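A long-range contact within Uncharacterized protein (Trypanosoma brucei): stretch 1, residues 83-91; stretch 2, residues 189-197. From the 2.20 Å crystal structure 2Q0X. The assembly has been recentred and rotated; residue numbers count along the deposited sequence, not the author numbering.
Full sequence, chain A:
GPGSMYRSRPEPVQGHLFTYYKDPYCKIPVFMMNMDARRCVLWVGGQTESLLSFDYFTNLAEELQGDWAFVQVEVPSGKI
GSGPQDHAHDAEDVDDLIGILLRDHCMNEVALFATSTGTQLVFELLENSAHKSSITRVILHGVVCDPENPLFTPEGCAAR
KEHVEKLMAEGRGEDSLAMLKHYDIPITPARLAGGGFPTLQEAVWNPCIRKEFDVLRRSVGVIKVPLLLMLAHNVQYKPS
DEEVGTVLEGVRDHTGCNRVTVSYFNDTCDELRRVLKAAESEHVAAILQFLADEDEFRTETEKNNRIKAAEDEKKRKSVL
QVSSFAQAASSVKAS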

# COMPACT_ATOMS: atom_id res chain seq x y z
N GLY A 83 -3.61 -9.82 7.72
CA GLY A 83 -4.21 -10.60 8.80
C GLY A 83 -5.25 -11.59 8.32
O GLY A 83 -5.04 -12.80 8.39
N PRO A 84 -6.40 -11.09 7.81
CA PRO A 84 -6.79 -9.70 7.57
C PRO A 84 -7.26 -8.97 8.83
O PRO A 84 -7.97 -9.53 9.65
N GLN A 85 -6.90 -7.70 8.92
CA GLN A 85 -7.03 -6.92 10.16
C GLN A 85 -8.37 -6.19 10.29
O GLN A 85 -8.79 -5.49 9.37
N ASP A 86 -9.04 -6.36 11.43
CA ASP A 86 -10.26 -5.57 11.75
C ASP A 86 -9.92 -4.12 12.16
O ASP A 86 -8.74 -3.72 12.17
N HIS A 87 -10.95 -3.33 12.48
CA HIS A 87 -10.77 -1.90 12.64
C HIS A 87 -10.12 -1.51 13.96
O HIS A 87 -9.43 -0.50 14.03
N ALA A 88 -10.32 -2.32 14.99
CA ALA A 88 -9.68 -2.06 16.29
C ALA A 88 -8.15 -2.19 16.20
O ALA A 88 -7.43 -1.43 16.84
N HIS A 89 -7.67 -3.14 15.40
CA HIS A 89 -6.24 -3.35 15.25
C HIS A 89 -5.59 -2.31 14.35
O HIS A 89 -4.50 -1.85 14.67
N ASP A 90 -6.24 -1.94 13.25
CA ASP A 90 -5.81 -0.79 12.44
C ASP A 90 -5.67 0.47 13.31
O ASP A 90 -4.66 1.17 13.22
N ALA A 91 -6.72 0.75 14.10
CA ALA A 91 -6.75 1.87 15.06
C ALA A 91 -5.56 1.85 16.00
O ALA A 91 -4.90 2.86 16.19
N PRO A 189 -14.45 -7.87 4.32
CA PRO A 189 -15.35 -8.38 5.37
C PRO A 189 -14.77 -8.22 6.78
O PRO A 189 -15.51 -7.86 7.70
N ALA A 190 -13.47 -8.45 6.94
CA ALA A 190 -12.81 -8.33 8.23
C ALA A 190 -12.93 -6.93 8.81
O ALA A 190 -13.01 -6.78 10.01
N ARG A 191 -12.92 -5.91 7.96
CA ARG A 191 -13.11 -4.54 8.45
C ARG A 191 -14.56 -4.28 8.90
O ARG A 191 -14.79 -3.58 9.87
N LEU A 192 -15.53 -4.89 8.23
CA LEU A 192 -16.93 -4.75 8.61
C LEU A 192 -17.26 -5.57 9.88
O LEU A 192 -18.10 -5.15 10.70
N ALA A 193 -16.58 -6.71 10.05
CA ALA A 193 -16.93 -7.69 11.10
C ALA A 193 -16.66 -7.24 12.54
O ALA A 193 -17.35 -7.66 13.47
N GLY A 194 -15.67 -6.38 12.74
CA GLY A 194 -15.35 -5.89 14.09
C GLY A 194 -16.29 -4.83 14.61
O GLY A 194 -16.17 -4.41 15.76
N GLY A 195 -17.25 -4.40 13.79
CA GLY A 195 -18.24 -3.43 14.24
C GLY A 195 -17.80 -2.01 13.95
O GLY A 195 -17.27 -1.72 12.87
N GLY A 196 -18.05 -1.11 14.91
CA GLY A 196 -17.76 0.29 14.76
C GLY A 196 -18.61 0.93 13.69
O GLY A 196 -19.68 0.43 13.37
N PHE A 197 -18.10 2.02 13.10
CA PHE A 197 -18.82 2.75 12.04
C PHE A 197 -17.91 2.96 10.84
O PHE A 197 -17.05 3.85 10.88

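No direct hydrogen bond joins the two stretches; one water does much of the polar work instead. Water 1 accepts from His87 N at 3.0 Å and donates to Arg191 O at 2.5 Å. It also lies 2.9 Å from His87 ND1, a hydrogen bond, and accepts a weak one from Gly194 N at 3.0 Å. The water thus ties His87, at the start of the stretch 1 helix, to Arg191 and Gly194.

The direct polar link is a salt bridge, Asp90 OD2 to Arg191 NH1 at 3.1 Å. The CA-to-CB bond of Asp90 points toward the other stretch. That of Arg191 points sideways, but three successive m torsions fold the chain back so that its end comes nearer. On the way, Arg191 CD passes 3.6 Å from Gln85 O, and Arg191 NE lies 3.7 Å from His87 CB. The CA-to-CB bond of Gln85 points away; chi1 and chi2 are both t. Its NE2 donates to Asp90 OD1 at 2.6 Å, which helps hold the carboxylate in place.

Ala190 points toward stretch 1. Its CB packs 3.9 Å from Pro84 CG, a small apolar contact. Pro84 follows a cis peptide bond and also points toward its partner. Ala190 O lies 3.4 Å from Asp86 CB and makes a CA-H...O contact with Asp86 CA at 3.5 Å. Asp86, chi1 p, caps its own helix, OD1 accepting from His89 N at 3.1 Å. Asp86 OD1 also accepts a side-chain bond from His89 ND1 at 2.7 Å.

His87, chi1 p, starts sideways, but its ring reaches the glycine run. His87 CE1 meets Gly194 O at the ring edge, 3.4 Å away, and lies 3.6 Å from Gly195 C. The absence of side chains matters here: a CB on Gly196 would clash with His87 NE2 at 2.5 Å.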

# COMPACT_ATOMS: atom_id res chain seq x y z
CB PRO A 84 -7.93 -9.84 6.56
CG PRO A 84 -8.56 -11.15 6.91
CD PRO A 84 -7.47 -12.03 7.43
CB GLN A 85 -5.90 -5.88 10.18
CG GLN A 85 -5.60 -5.32 11.55
CD GLN A 85 -4.21 -4.71 11.66
OE1 GLN A 85 -3.35 -5.25 12.37
NE2 GLN A 85 -3.99 -3.60 10.97
CB ASP A 86 -11.12 -6.28 12.82
CG ASP A 86 -10.58 -6.14 14.24
OD1 ASP A 86 -9.54 -5.49 14.47
OD2 ASP A 86 -11.23 -6.71 15.16
CB HIS A 87 -12.09 -1.12 12.39
CG HIS A 87 -12.96 -0.97 13.60
ND1 HIS A 87 -13.74 -2.00 14.09
CD2 HIS A 87 -13.20 0.10 14.39
CE1 HIS A 87 -14.40 -1.58 15.15
NE2 HIS A 87 -14.10 -0.31 15.35
CB ALA A 88 -10.24 -3.01 17.38
CB HIS A 89 -5.95 -4.77 14.77
CG HIS A 89 -6.24 -5.82 15.80
ND1 HIS A 89 -7.52 -6.12 16.21
CD2 HIS A 89 -5.42 -6.64 16.50
CE1 HIS A 89 -7.47 -7.08 17.12
NE2 HIS A 89 -6.21 -7.41 17.31
CB ASP A 90 -6.84 -0.49 11.33
CG ASP A 90 -6.55 -1.20 10.00
OD1 ASP A 90 -5.47 -1.78 9.78
OD2 ASP A 90 -7.45 -1.13 9.13
CB ALA A 91 -8.04 1.83 15.89
CB PRO A 189 -15.54 -9.85 5.00
CG PRO A 189 -15.30 -9.91 3.51
CD PRO A 189 -14.26 -8.85 3.23
CB ALA A 190 -11.35 -8.74 8.14
CB ARG A 191 -12.64 -3.50 7.41
CG ARG A 191 -11.12 -3.30 7.43
CD ARG A 191 -10.66 -2.50 8.67
NE ARG A 191 -11.26 -1.17 8.74
CZ ARG A 191 -10.82 -0.08 8.10
NH1 ARG A 191 -9.74 -0.13 7.32
NH2 ARG A 191 -11.46 1.07 8.23
CB LEU A 192 -17.85 -5.15 7.45
CG LEU A 192 -18.06 -4.13 6.31
CD1 LEU A 192 -18.67 -4.82 5.09
CD2 LEU A 192 -18.96 -2.95 6.78
CB ALA A 193 -16.23 -9.04 10.83
CB PHE A 197 -19.29 4.11 12.55
CG PHE A 197 -20.03 4.03 13.83
CD1 PHE A 197 -21.38 3.78 13.85
CD2 PHE A 197 -19.36 4.20 15.03
CE1 PHE A 197 -22.06 3.69 15.04
CE2 PHE A 197 -20.03 4.10 16.23
CZ PHE A 197 -21.39 3.86 16.23
O HOH W 1 -13.80 -4.13 12.14